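Local coordinates for lectin-like protein (Entamoeba histolytica HM-1:IMSS-A, PDB 5ZBT) that is of unknown function but, as an ERGIC-53-like protein with a legume lectin-like domain, may bind D-mannose, at residues Pro48-Val51 against Val56-Thr59. Residues are numbered along the deposited sequence; the frame is centred on the assembly and turned at random.
Sequences PIIV and VQIT
Gln-57 reaches Pro-48 with an extended side chain: CG stands anti to the backbone N (chi1 173°), and the chain stays straight through chi2. This carries the amide out beside Ile-50, and chi3 at -73° then turns NE2 toward the backbone of Pro-48. There Gln-57 NE2 donates to Pro-48 O at 2.8 Å. The acceptor lies close to the amide plane of Gln-57, and the N-H meets the carbonyl nearly end-on, with a C=O...N angle of 161°. Ile-50 CG1 is anti to its own carbonyl carbon, which lays the side chain beside that of Gln-57, both pointing the same way. Ile-50 CD1 rests 3.6 Å from Gln-57 NE2.

Two backbone bonds join Ile-50 and Gln-57 as an antiparallel hydrogen-bonded pair. Ile-50 N donates to Gln-57 O at 3.1 Å, and Gln-57 N returns a bond to Ile-50 O at 2.8 Å. Gln-57 O also receives a CA-H...O contact from Ile-49 CA at 3.2 Å. Val-51 and Val-56 follow as a non-hydrogen-bonded pair. Ile-49 CG2 meets Val-56 CG1 at 4.0 Å, the two side chains crossing at a slant.

The hairpin forms one edge of a sheet in the legume lectin-like beta sandwich. Strand 56-59 is bonded on its other side to strand 220-231, while Val-56 and Ile-58 touch Met-69 of the other sheet. The amide of the buried Gln-57 takes up the Pro-48 carbonyl, so a side-chain bond adds a third polar link between the two segments, next to the two backbone bonds.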
ATOM      1  N   PRO A  48      -3.431 -11.990  10.257  1.00 19.96           N
ATOM      2  CA  PRO A  48      -3.474 -13.203   9.419  1.00 16.02           C
ATOM      3  C   PRO A  48      -2.787 -13.076   8.069  1.00 18.34           C
ATOM      4  O   PRO A  48      -3.370 -13.435   7.036  1.00 17.58           O
ATOM      5  CB  PRO A  48      -4.974 -13.439   9.227  1.00 12.89           C
ATOM      6  CG  PRO A  48      -5.555 -12.057   9.327  1.00 23.52           C
ATOM      7  CD  PRO A  48      -4.757 -11.376  10.417  1.00 15.42           C
ATOM      8  N   ILE A  49      -1.547 -12.596   8.065  1.00 17.53           N
ATOM      9  CA  ILE A  49      -0.723 -12.625   6.864  1.00 15.58           C
ATOM     10  C   ILE A  49      -0.218 -14.048   6.654  1.00 17.85           C
ATOM     11  O   ILE A  49       0.150 -14.734   7.617  1.00 16.52           O
ATOM     12  CB  ILE A  49       0.443 -11.632   6.999  1.00 16.87           C
ATOM     13  CG1 ILE A  49      -0.067 -10.197   6.929  1.00 18.27           C
ATOM     14  CG2 ILE A  49       1.510 -11.907   5.951  1.00 12.24           C
ATOM     15  CD1 ILE A  49       0.417  -9.361   8.079  1.00 18.13           C
ATOM     16  N   ILE A  50      -0.200 -14.500   5.396  1.00 13.17           N
ATOM     17  CA  ILE A  50       0.307 -15.820   5.040  1.00 16.02           C
ATOM     18  C   ILE A  50       1.024 -15.723   3.705  1.00 12.43           C
ATOM     19  O   ILE A  50       0.435 -15.280   2.716  1.00 16.02           O
ATOM     20  CB  ILE A  50      -0.807 -16.883   4.923  1.00 17.94           C
ATOM     21  CG1 ILE A  50      -1.553 -17.095   6.245  1.00 15.51           C
ATOM     22  CG2 ILE A  50      -0.209 -18.183   4.422  1.00 11.73           C
ATOM     23  CD1 ILE A  50      -2.804 -17.992   6.093  1.00 12.38           C
ATOM     24  N   VAL A  51       2.267 -16.186   3.653  1.00 14.02           N
ATOM     25  CA  VAL A  51       2.993 -16.274   2.387  1.00 14.94           C
ATOM     26  C   VAL A  51       2.597 -17.578   1.700  1.00 12.53           C
ATOM     27  O   VAL A  51       2.880 -18.667   2.203  1.00 12.16           O
ATOM     28  CB  VAL A  51       4.511 -16.203   2.594  1.00 16.06           C
ATOM     29  CG1 VAL A  51       5.224 -16.253   1.248  1.00 12.75           C
ATOM     30  CG2 VAL A  51       4.883 -14.961   3.399  1.00 10.88           C
ATOM     31  N   VAL A  56       1.223 -13.114  -1.364  1.00 16.36           N
ATOM     32  CA  VAL A  56       1.175 -12.894   0.075  1.00 11.07           C
ATOM     33  C   VAL A  56      -0.259 -12.509   0.430  1.00 14.62           C
ATOM     34  O   VAL A  56      -0.792 -11.510  -0.073  1.00 15.05           O
ATOM     35  CB  VAL A  56       2.172 -11.811   0.515  1.00 14.64           C
ATOM     36  CG1 VAL A  56       2.142 -11.623   2.044  1.00 11.42           C
ATOM     37  CG2 VAL A  56       3.589 -12.146   0.029  1.00 14.28           C
ATOM     38  N   GLN A  57      -0.900 -13.318   1.271  1.00 13.42           N
ATOM     39  CA  GLN A  57      -2.225 -12.981   1.777  1.00 15.77           C
ATOM     40  C   GLN A  57      -2.076 -11.927   2.856  1.00 13.27           C
ATOM     41  O   GLN A  57      -1.313 -12.118   3.809  1.00 15.99           O
ATOM     42  CB  GLN A  57      -2.933 -14.212   2.337  1.00 13.89           C
ATOM     43  CG  GLN A  57      -4.247 -13.894   3.043  1.00 13.62           C
ATOM     44  CD  GLN A  57      -4.804 -15.104   3.821  1.00 14.46           C
ATOM     45  OE1 GLN A  57      -5.306 -16.059   3.219  1.00 12.87           O
ATOM     46  NE2 GLN A  57      -4.682 -15.077   5.150  1.00  8.04           N
ATOM     47  N   ILE A  58      -2.765 -10.802   2.686  1.00 14.17           N
ATOM     48  CA  ILE A  58      -2.840  -9.790   3.735  1.00 12.58           C
ATOM     49  C   ILE A  58      -4.028 -10.051   4.658  1.00 11.87           C
ATOM     50  O   ILE A  58      -3.857 -10.146   5.875  1.00 12.50           O
ATOM     51  CB  ILE A  58      -2.884  -8.377   3.104  1.00 15.20           C
ATOM     52  CG1 ILE A  58      -1.811  -8.251   2.024  1.00 10.65           C
ATOM     53  CG2 ILE A  58      -2.630  -7.271   4.164  1.00  6.74           C
ATOM     54  CD1 ILE A  58      -0.400  -8.330   2.608  1.00  8.45           C
ATOM     55  N   THR A  59      -5.244 -10.198   4.101  1.00 11.35           N
ATOM     56  CA  THR A  59      -6.408 -10.676   4.844  1.00 11.25           C
ATOM     57  C   THR A  59      -7.048 -11.869   4.144  1.00 12.95           C
ATOM     58  O   THR A  59      -7.161 -11.883   2.911  1.00 13.48           O
ATOM     59  CB  THR A  59      -7.506  -9.602   5.024  1.00 14.13           C
ATOM     60  OG1 THR A  59      -7.941  -9.108   3.742  1.00 14.62           O
ATOM     61  CG2 THR A  59      -7.060  -8.464   5.914  1.00 10.63           C
TER